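Local coordinates for BDI_3064 protein (Parabacteroides distasonis ATCC 8503, PDB 5Z06), which hydrolyses linear beta-1,2-glucan and beta-1,2-glucooligosaccharides of four or more units, releasing sophorose from the non-reducing end as a monomeric exo-acting enzyme of family GH144, at residues M674-N677 / N681-W684; L398-L403 / S540-D545; E95-A100 / N168-Y173; T115-L120 / A159-T164. All coordinates share one frame; numbering follows the deposited sequence.

The four contacts fall into two pairs on opposite sides of the chain's centre. Interactions 1 and 2 have centres 11 Å apart in the helical region and touch directly: W684 NE1 lies 2.7 Å from Y541 O, and N677 ND2 lies 2.8 Å from L542 O. The loop 540-545 is thus held between helix 392-408 and the turn joining helices 665-680 and 682-688. Interactions 3 and 4 lie 14 Å apart, centre to centre, among the N-terminal beta strands, where A100 O approaches T164 N at 2.9 Å. Interaction 4 is nested within the loop that interaction 3 closes. Strand 169-180 of interaction 3 also carries the calcium ligand D175. The centres of interactions 1 and 3 are 58 Å apart.

Interaction 1 (M674-N677 / N681-W684); sequences MIEN and NLLW
N677 lays its carboxamide on the indole of W684, the two planes only 10° apart, and so joins the end of helix 665-680 to the first turn of helix 682-688. At the root of the side chain, N677 CB sits over the six-membered ring of W684, 3.6 Å from its centroid, in a CH-pi contact. With CG beside the backbone N and anti to the carbonyl carbon (chi1 -79°), the amide runs on across the same ring face. OD1 of N677 takes the backbone N-H of W684 at 2.9 Å in a nearly straight bond, the donor tilted out of the carbonyl plane. One amide therefore grips both the ring and the backbone of the tryptophan. ND2 comes to 3.2 Å from W684 NE1, but both are donors: they bond instead to L542 O and Y541 O respectively. ND2 also makes a weak bond to M674 SD at 3.7 Å, and that sulfur meets the five-membered ring of W684 obliquely, a Met-aromatic contact.

On the backbone, N681 N donates to N677 O at 2.9 Å where the positive phi of N681 breaks the helix. E676 CB packs on L683 CD2 at 3.7 Å, while its carboxylate bonds to R339, Q292 and T680. Beyond the pair, L683 rests on M331 and V334 and E676 on A335, all of helix 323-338, and I675 faces helix 284-297.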
# COMPACT_ATOMS: atom_id res chain seq x y z
N MET A 674 -9.08 11.59 8.00
CA MET A 674 -9.62 11.44 9.36
C MET A 674 -8.80 12.21 10.35
O MET A 674 -9.33 12.72 11.33
CB MET A 674 -9.71 9.96 9.73
CG MET A 674 -10.71 9.25 8.85
SD MET A 674 -12.37 9.88 9.15
CE MET A 674 -13.10 8.49 9.98
N ILE A 675 -7.50 12.34 10.13
CA ILE A 675 -6.73 13.30 10.94
C ILE A 675 -7.42 14.64 10.82
O ILE A 675 -7.71 15.25 11.84
CB ILE A 675 -5.24 13.37 10.59
CG1 ILE A 675 -4.57 12.11 11.16
CG2 ILE A 675 -4.60 14.62 11.20
CD1 ILE A 675 -3.14 11.89 10.72
N GLU A 676 -7.72 15.03 9.58
CA GLU A 676 -8.31 16.33 9.34
C GLU A 676 -9.65 16.49 10.00
O GLU A 676 -9.93 17.53 10.53
CB GLU A 676 -8.43 16.63 7.85
CG GLU A 676 -8.69 18.10 7.53
CD GLU A 676 -7.66 19.01 8.16
OE1 GLU A 676 -6.45 18.72 8.05
OE2 GLU A 676 -8.06 19.99 8.81
N ASN A 677 -10.49 15.44 9.97
CA ASN A 677 -11.79 15.50 10.59
C ASN A 677 -11.66 15.63 12.08
O ASN A 677 -12.44 16.34 12.71
CB ASN A 677 -12.65 14.28 10.23
CG ASN A 677 -13.27 14.39 8.86
OD1 ASN A 677 -13.54 15.48 8.36
ND2 ASN A 677 -13.51 13.25 8.24
N ASN A 681 -12.91 18.96 11.64
CA ASN A 681 -14.15 18.48 11.04
C ASN A 681 -14.31 18.86 9.55
O ASN A 681 -15.44 18.84 9.04
CB ASN A 681 -15.40 18.99 11.80
CG ASN A 681 -15.49 18.47 13.23
OD1 ASN A 681 -15.02 17.39 13.56
ND2 ASN A 681 -16.15 19.24 14.06
N LEU A 682 -13.22 19.16 8.85
CA LEU A 682 -13.30 19.79 7.53
C LEU A 682 -14.12 18.99 6.52
O LEU A 682 -15.10 19.50 5.97
CB LEU A 682 -11.91 20.00 6.95
CG LEU A 682 -11.88 20.58 5.55
CD1 LEU A 682 -12.39 22.02 5.55
CD2 LEU A 682 -10.47 20.48 5.01
N LEU A 683 -13.71 17.75 6.28
CA LEU A 683 -14.33 16.93 5.24
C LEU A 683 -15.75 16.58 5.63
O LEU A 683 -16.65 16.61 4.81
CB LEU A 683 -13.54 15.66 4.98
CG LEU A 683 -12.15 15.82 4.35
CD1 LEU A 683 -12.12 16.93 3.31
CD2 LEU A 683 -11.09 16.05 5.40
N TRP A 684 -15.94 16.25 6.89
CA TRP A 684 -17.27 16.06 7.42
C TRP A 684 -18.16 17.25 7.18
O TRP A 684 -19.26 17.09 6.64
CB TRP A 684 -17.19 15.79 8.90
CG TRP A 684 -16.77 14.46 9.27
CD1 TRP A 684 -16.83 13.34 8.53
CD2 TRP A 684 -16.30 14.07 10.55
NE1 TRP A 684 -16.41 12.27 9.26
CE2 TRP A 684 -16.09 12.68 10.51
CE3 TRP A 684 -16.06 14.77 11.75
CZ2 TRP A 684 -15.61 11.97 11.61
CZ3 TRP A 684 -15.57 14.06 12.83
CH2 TRP A 684 -15.37 12.66 12.76

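Interaction 2 (L398-L403 / S540-D545); sequences LFQGLL and SYLGLD
Q400 reaches from helix 392-408 into the loop 540-545 and puts its amide oxygen between two successive backbone N-H groups. The hydrogen bonds carry the contact: L544 N donates to Q400 OE1 at 3.0 Å, close to straight at 163°, and G543 N adds a weak, more bent bond to the same oxygen at 2.9 Å. The reach is long because the chain is fully stretched, CG anti to the backbone N (chi1 -176°) and the next torsion extended too. The other end of the amide is also used, NE2 bonding to Y539 O, which fixes which way round the amide lies. Helix 392-408 belongs to a helical region consistent with the (alpha/alpha)6 barrel of the six-hairpin glycosidases, and here it holds one of the long loops of that region. With a leucine in place of Q400, the G543 and L544 N-H groups would probably lose their buried acceptor and Y539 O its donor.

Van der Waals contacts are slight by comparison. Q400 CG lies 4.0 Å from G543 CA, on the side where a CB would project, and a side chain there would run into it; NE2 of Q400 passes L542 CB at 3.9 Å. The leucines pack the loop against other helices, L542 onto F328 and M331 of helix 323-338, L544 onto I468 of helix 467-475.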
# COMPACT_ATOMS: atom_id res chain seq x y z
N LEU A 398 -15.99 7.11 -4.31
CA LEU A 398 -15.58 8.14 -5.21
C LEU A 398 -16.44 9.36 -5.04
O LEU A 398 -15.92 10.48 -4.92
CB LEU A 398 -15.64 7.68 -6.66
CG LEU A 398 -15.33 8.81 -7.66
CD1 LEU A 398 -13.95 9.40 -7.38
CD2 LEU A 398 -15.43 8.31 -9.08
N PHE A 399 -17.75 9.13 -5.03
CA PHE A 399 -18.72 10.22 -4.92
C PHE A 399 -18.85 10.84 -3.54
O PHE A 399 -19.16 12.03 -3.43
CB PHE A 399 -20.07 9.81 -5.53
CG PHE A 399 -20.06 9.92 -7.02
CD1 PHE A 399 -20.32 11.14 -7.64
CD2 PHE A 399 -19.65 8.88 -7.80
CE1 PHE A 399 -20.29 11.26 -9.00
CE2 PHE A 399 -19.59 9.00 -9.17
CZ PHE A 399 -19.91 10.20 -9.77
N GLN A 400 -18.55 10.09 -2.49
CA GLN A 400 -18.38 10.73 -1.20
C GLN A 400 -17.29 11.81 -1.30
O GLN A 400 -17.42 12.89 -0.71
CB GLN A 400 -17.99 9.74 -0.13
CG GLN A 400 -17.91 10.36 1.24
CD GLN A 400 -17.58 9.37 2.33
OE1 GLN A 400 -18.15 9.45 3.41
NE2 GLN A 400 -16.64 8.46 2.06
N GLY A 401 -16.21 11.48 -1.99
CA GLY A 401 -15.13 12.41 -2.21
C GLY A 401 -15.56 13.56 -3.08
O GLY A 401 -15.29 14.71 -2.75
N LEU A 402 -16.25 13.26 -4.18
CA LEU A 402 -16.60 14.30 -5.14
C LEU A 402 -17.58 15.30 -4.60
O LEU A 402 -17.44 16.50 -4.86
CB LEU A 402 -17.13 13.72 -6.44
CG LEU A 402 -16.10 12.99 -7.29
CD1 LEU A 402 -16.86 12.18 -8.32
CD2 LEU A 402 -15.11 13.92 -7.97
N LEU A 403 -18.57 14.83 -3.83
CA LEU A 403 -19.52 15.75 -3.23
C LEU A 403 -18.85 16.61 -2.18
O LEU A 403 -19.22 17.78 -2.02
CB LEU A 403 -20.69 15.02 -2.62
CG LEU A 403 -21.57 14.26 -3.61
CD1 LEU A 403 -22.80 13.77 -2.86
CD2 LEU A 403 -22.01 15.07 -4.82
N SER A 540 -16.66 4.81 4.96
CA SER A 540 -17.99 5.42 4.89
C SER A 540 -18.14 6.66 5.77
O SER A 540 -19.23 7.25 5.80
CB SER A 540 -19.10 4.41 5.26
OG SER A 540 -19.35 3.55 4.18
N TYR A 541 -17.08 7.02 6.49
CA TYR A 541 -17.12 8.06 7.49
C TYR A 541 -16.05 9.11 7.28
O TYR A 541 -15.68 9.85 8.20
CB TYR A 541 -17.05 7.43 8.90
CG TYR A 541 -18.08 6.34 8.97
CD1 TYR A 541 -19.45 6.65 9.07
CD2 TYR A 541 -17.73 5.01 8.84
CE1 TYR A 541 -20.41 5.67 9.07
CE2 TYR A 541 -18.69 4.02 8.83
CZ TYR A 541 -20.03 4.36 8.95
OH TYR A 541 -20.97 3.36 8.93
N LEU A 542 -15.56 9.19 6.05
CA LEU A 542 -14.64 10.26 5.68
C LEU A 542 -15.40 11.54 5.49
O LEU A 542 -14.91 12.62 5.85
CB LEU A 542 -13.90 9.91 4.39
CG LEU A 542 -13.08 8.64 4.52
CD1 LEU A 542 -12.34 8.38 3.24
CD2 LEU A 542 -12.08 8.70 5.67
N GLY A 543 -16.58 11.40 4.89
CA GLY A 543 -17.45 12.53 4.53
C GLY A 543 -18.69 12.49 5.39
O GLY A 543 -18.99 13.43 6.08
N LEU A 544 -19.39 11.36 5.37
CA LEU A 544 -20.45 11.14 6.29
C LEU A 544 -19.92 11.26 7.70
O LEU A 544 -19.06 10.50 8.13
CB LEU A 544 -21.09 9.76 6.10
CG LEU A 544 -22.25 9.47 7.05
CD1 LEU A 544 -23.38 10.50 6.95
CD2 LEU A 544 -22.76 8.07 6.79
N ASP A 545 -20.46 12.24 8.41
CA ASP A 545 -20.04 12.52 9.77
C ASP A 545 -20.81 11.58 10.67
O ASP A 545 -22.02 11.75 10.80
CB ASP A 545 -20.35 13.98 10.11
CG ASP A 545 -19.83 14.38 11.48
OD1 ASP A 545 -19.55 13.49 12.28
OD2 ASP A 545 -19.71 15.59 11.75

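Interaction 3 (E95-A100 / N168-Y173); sequences ESMNAA and NEYTIY
M97 curls over the ring of Y170 in a Met-aromatic contact, pinning the loop that follows strand 86-93 against the start of strand 169-180 in the N-terminal beta region. The apolar contacts come first. M97 CE lies over one face of the Y170 ring, 3.7 Å from its centroid and 14° off the normal, a CH-pi contact. The sulfur SD of M97 stands further off and oblique, 4.5 Å from the same centroid. The bend at chi3 (-64°) is what brings the methyl back above the ring rather than past it. Nearer the backbone, M97 CB presses on Y170 CE1 at 3.3 Å, so the methionine covers the tyrosine along much of its length. SD also meets I172 CG2 at 4.2 Å, one inward-facing residue further along the strand.

Across the two segments the polar links run through two waters, one of them at the hydroxyl of Y170, which N168 and D166 also bond directly. N168 ND2 donates to Y170 OH at 3.0 Å, the oxygen lying close to the amide plane. One water accepts from N98 N at 2.9 Å and donates to Y170 OH, joining loop and strand beyond the methionine. A second water bridges E95 N and T171 O. A valine in place of Y170 would probably leave M97 CE without a face to rest on and the water at N98 without its hydroxyl partner. N98 itself closes an Asx turn, OD1 accepting from A100 N at 3.0 Å, with the donor well above the carbonyl plane.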
# COMPACT_ATOMS: atom_id res chain seq x y z
N GLU A 95 35.98 -13.74 2.10
CA GLU A 95 37.36 -14.26 2.03
C GLU A 95 37.64 -14.86 0.67
O GLU A 95 36.72 -15.23 -0.06
CB GLU A 95 37.60 -15.37 3.06
CG GLU A 95 37.06 -15.15 4.46
CD GLU A 95 37.76 -14.05 5.25
OE1 GLU A 95 38.71 -13.40 4.73
OE2 GLU A 95 37.33 -13.83 6.40
N SER A 96 38.93 -14.97 0.34
CA SER A 96 39.37 -15.81 -0.77
C SER A 96 38.94 -17.21 -0.48
O SER A 96 38.89 -17.63 0.67
CB SER A 96 40.88 -15.79 -0.93
OG SER A 96 41.27 -14.52 -1.42
N MET A 97 38.58 -17.92 -1.53
CA MET A 97 38.08 -19.27 -1.38
C MET A 97 38.23 -20.01 -2.67
O MET A 97 38.29 -19.42 -3.74
CB MET A 97 36.59 -19.27 -1.00
CG MET A 97 35.69 -18.55 -2.00
SD MET A 97 33.96 -18.45 -1.52
CE MET A 97 33.49 -20.17 -1.50
N ASN A 98 38.27 -21.32 -2.56
CA ASN A 98 38.13 -22.18 -3.70
C ASN A 98 36.77 -21.87 -4.36
O ASN A 98 35.72 -22.08 -3.75
CB ASN A 98 38.23 -23.64 -3.23
CG ASN A 98 37.80 -24.63 -4.29
OD1 ASN A 98 37.81 -24.34 -5.49
ND2 ASN A 98 37.41 -25.83 -3.84
N ALA A 99 36.82 -21.36 -5.59
CA ALA A 99 35.63 -21.11 -6.41
C ALA A 99 34.62 -22.27 -6.46
O ALA A 99 33.42 -22.04 -6.50
CB ALA A 99 36.04 -20.71 -7.83
N ALA A 100 35.09 -23.51 -6.44
CA ALA A 100 34.19 -24.68 -6.42
C ALA A 100 33.34 -24.82 -5.15
O ALA A 100 32.35 -25.56 -5.15
CB ALA A 100 35.00 -25.96 -6.63
N ASN A 168 34.39 -26.02 5.07
CA ASN A 168 34.80 -24.70 5.55
C ASN A 168 33.63 -23.73 5.59
O ASN A 168 32.66 -23.86 4.82
CB ASN A 168 35.89 -24.09 4.67
CG ASN A 168 37.12 -24.98 4.56
OD1 ASN A 168 37.47 -25.71 5.49
ND2 ASN A 168 37.74 -24.95 3.40
N GLU A 169 33.75 -22.76 6.48
CA GLU A 169 32.79 -21.69 6.59
C GLU A 169 33.15 -20.62 5.60
O GLU A 169 34.28 -20.16 5.56
CB GLU A 169 32.79 -21.10 7.99
CG GLU A 169 31.61 -20.16 8.21
CD GLU A 169 31.60 -19.57 9.58
OE1 GLU A 169 31.95 -20.29 10.54
OE2 GLU A 169 31.25 -18.39 9.70
N TYR A 170 32.17 -20.23 4.79
CA TYR A 170 32.32 -19.13 3.85
C TYR A 170 31.17 -18.20 4.09
O TYR A 170 30.09 -18.61 4.48
CB TYR A 170 32.30 -19.62 2.40
CG TYR A 170 33.39 -20.58 2.08
CD1 TYR A 170 34.70 -20.15 1.96
CD2 TYR A 170 33.12 -21.94 1.92
CE1 TYR A 170 35.72 -21.04 1.69
CE2 TYR A 170 34.14 -22.84 1.64
CZ TYR A 170 35.43 -22.38 1.53
OH TYR A 170 36.45 -23.26 1.24
N THR A 171 31.43 -16.93 3.88
CA THR A 171 30.41 -15.92 3.90
C THR A 171 30.52 -15.26 2.55
O THR A 171 31.57 -14.71 2.20
CB THR A 171 30.66 -14.88 4.99
OG1 THR A 171 30.38 -15.45 6.25
CG2 THR A 171 29.77 -13.66 4.80
N ILE A 172 29.43 -15.33 1.80
CA ILE A 172 29.29 -14.48 0.63
C ILE A 172 28.06 -13.59 0.82
O ILE A 172 27.13 -13.94 1.55
CB ILE A 172 29.27 -15.28 -0.70
CG1 ILE A 172 27.99 -16.09 -0.83
CG2 ILE A 172 30.52 -16.17 -0.77
CD1 ILE A 172 27.89 -16.91 -2.10
N TYR A 173 28.09 -12.44 0.18
CA TYR A 173 26.97 -11.55 0.18
C TYR A 173 26.37 -11.52 -1.21
O TYR A 173 27.08 -11.51 -2.21
CB TYR A 173 27.41 -10.17 0.60
CG TYR A 173 28.11 -10.18 1.92
CD1 TYR A 173 27.39 -10.11 3.11
CD2 TYR A 173 29.49 -10.29 2.00
CE1 TYR A 173 28.04 -10.12 4.33
CE2 TYR A 173 30.14 -10.29 3.22
CZ TYR A 173 29.41 -10.20 4.38
OH TYR A 173 30.05 -10.22 5.58
O HOH W 1 34.11 -16.08 1.21
O HOH W 2 38.45 -22.13 0.22

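Interaction 4 (T115-L120 / A159-T164); sequences TQYLNL and ALRPGT
Y117 meets R161 and A159 from across strand 104-109, which runs between the two segments, so their nearest CA atoms, those of Y117 and R161, are 8.2 Å apart and the side chain of Y117 bridges the gap. The approach begins at T115, whose OG1 donates to Q116 O at 2.9 Å and also bonds to I107 N, tying the turn ahead of the tyrosine to the intervening strand 104-109.

Y117 then does the touching. With CG beside the backbone N and anti to the carbonyl carbon, its ring leans over the second segment. CE2 of Y117 packs on R161 CG at 3.7 Å, and R161 CD lies over one ring face. The guanidinium does not stack: its plane is turned 43° from that of the ring. The hydroxyl passes A159 CB at 3.7 Å, while a water stands 2.6 Å from Y117 OH and accepts a long, weak bond from R161 NE. The charge of R161 is met by D65 in a salt bridge through NH1, and NH2 bonds a glycerol, probably from the crystallisation liquor. Y67 and A106 also border the tyrosine.

Beyond it, L118 turns to I137 and L120 to V135, both on strand 132-138, while N119 ND2 bonds to N104 OD1. Y117 and R161 thus share one face of the five-stranded antiparallel sheet in which 118-119 is an edge strand; L118 and L120 pack instead against a strand of the neighbouring antiparallel sheet, consistent with a beta sandwich.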
# COMPACT_ATOMS: atom_id res chain seq x y z
N THR A 115 14.78 -25.77 -11.74
CA THR A 115 15.61 -25.86 -12.89
C THR A 115 16.80 -26.73 -12.48
O THR A 115 16.96 -27.10 -11.31
CB THR A 115 16.11 -24.49 -13.36
OG1 THR A 115 17.01 -23.95 -12.38
CG2 THR A 115 14.94 -23.53 -13.63
N GLN A 116 17.65 -27.03 -13.45
CA GLN A 116 18.96 -27.59 -13.17
C GLN A 116 19.79 -26.55 -12.39
O GLN A 116 19.60 -25.32 -12.54
CB GLN A 116 19.66 -28.02 -14.46
CG GLN A 116 20.10 -26.86 -15.35
CD GLN A 116 20.23 -27.23 -16.83
OE1 GLN A 116 19.30 -27.72 -17.44
NE2 GLN A 116 21.40 -26.96 -17.40
N TYR A 117 20.68 -27.06 -11.55
CA TYR A 117 21.63 -26.24 -10.81
C TYR A 117 22.89 -25.99 -11.62
O TYR A 117 23.42 -26.89 -12.25
CB TYR A 117 22.01 -26.91 -9.49
CG TYR A 117 20.98 -26.73 -8.41
CD1 TYR A 117 19.90 -27.62 -8.32
CD2 TYR A 117 21.06 -25.67 -7.49
CE1 TYR A 117 18.93 -27.46 -7.34
CE2 TYR A 117 20.10 -25.50 -6.50
CZ TYR A 117 19.03 -26.40 -6.44
OH TYR A 117 18.06 -26.29 -5.48
N LEU A 118 23.37 -24.76 -11.56
CA LEU A 118 24.59 -24.37 -12.20
C LEU A 118 25.58 -24.03 -11.11
O LEU A 118 25.18 -23.57 -10.05
CB LEU A 118 24.35 -23.14 -13.06
CG LEU A 118 23.30 -23.32 -14.15
CD1 LEU A 118 22.97 -21.95 -14.73
CD2 LEU A 118 23.81 -24.28 -15.23
N ASN A 119 26.87 -24.27 -11.37
CA ASN A 119 27.93 -23.90 -10.47
C ASN A 119 28.10 -22.41 -10.62
O ASN A 119 28.27 -21.91 -11.73
CB ASN A 119 29.25 -24.60 -10.81
CG ASN A 119 29.13 -26.11 -10.90
OD1 ASN A 119 29.49 -26.71 -11.91
ND2 ASN A 119 28.61 -26.72 -9.86
N LEU A 120 28.07 -21.69 -9.51
CA LEU A 120 28.16 -20.25 -9.54
C LEU A 120 29.53 -19.75 -9.98
O LEU A 120 29.65 -18.63 -10.50
CB LEU A 120 27.76 -19.66 -8.18
CG LEU A 120 27.62 -18.14 -8.04
CD1 LEU A 120 26.71 -17.55 -9.11
CD2 LEU A 120 27.11 -17.78 -6.66
N ALA A 159 17.31 -20.38 -6.05
CA ALA A 159 17.69 -21.43 -5.12
C ALA A 159 19.20 -21.59 -5.06
O ALA A 159 19.89 -21.46 -6.08
CB ALA A 159 17.05 -22.74 -5.52
N LEU A 160 19.70 -21.88 -3.86
CA LEU A 160 21.12 -22.05 -3.65
C LEU A 160 21.37 -23.31 -2.88
O LEU A 160 20.63 -23.65 -1.96
CB LEU A 160 21.72 -20.86 -2.92
CG LEU A 160 21.57 -19.55 -3.68
CD1 LEU A 160 21.71 -18.36 -2.74
CD2 LEU A 160 22.58 -19.46 -4.81
N ARG A 161 22.42 -24.01 -3.30
CA ARG A 161 22.80 -25.28 -2.74
C ARG A 161 24.31 -25.33 -2.61
O ARG A 161 25.00 -24.51 -3.22
CB ARG A 161 22.32 -26.43 -3.64
CG ARG A 161 20.97 -26.99 -3.26
CD ARG A 161 20.86 -28.50 -3.52
NE ARG A 161 19.56 -29.00 -3.09
CZ ARG A 161 19.16 -29.14 -1.82
NH1 ARG A 161 19.97 -28.85 -0.79
NH2 ARG A 161 17.93 -29.59 -1.56
N PRO A 162 24.82 -26.28 -1.81
CA PRO A 162 26.26 -26.40 -1.64
C PRO A 162 27.00 -26.57 -2.97
O PRO A 162 26.48 -27.17 -3.92
CB PRO A 162 26.41 -27.69 -0.81
CG PRO A 162 25.11 -27.89 -0.15
CD PRO A 162 24.12 -27.40 -1.15
N GLY A 163 28.20 -26.02 -3.02
CA GLY A 163 29.18 -26.44 -4.00
C GLY A 163 29.90 -27.62 -3.38
O GLY A 163 29.28 -28.48 -2.74
N THR A 164 31.23 -27.62 -3.54
CA THR A 164 32.08 -28.62 -2.93
C THR A 164 31.83 -28.63 -1.44
O THR A 164 31.95 -27.61 -0.78
CB THR A 164 33.58 -28.31 -3.17
OG1 THR A 164 33.80 -28.03 -4.55
CG2 THR A 164 34.44 -29.48 -2.74
O HOH W 3 16.68 -28.38 -4.92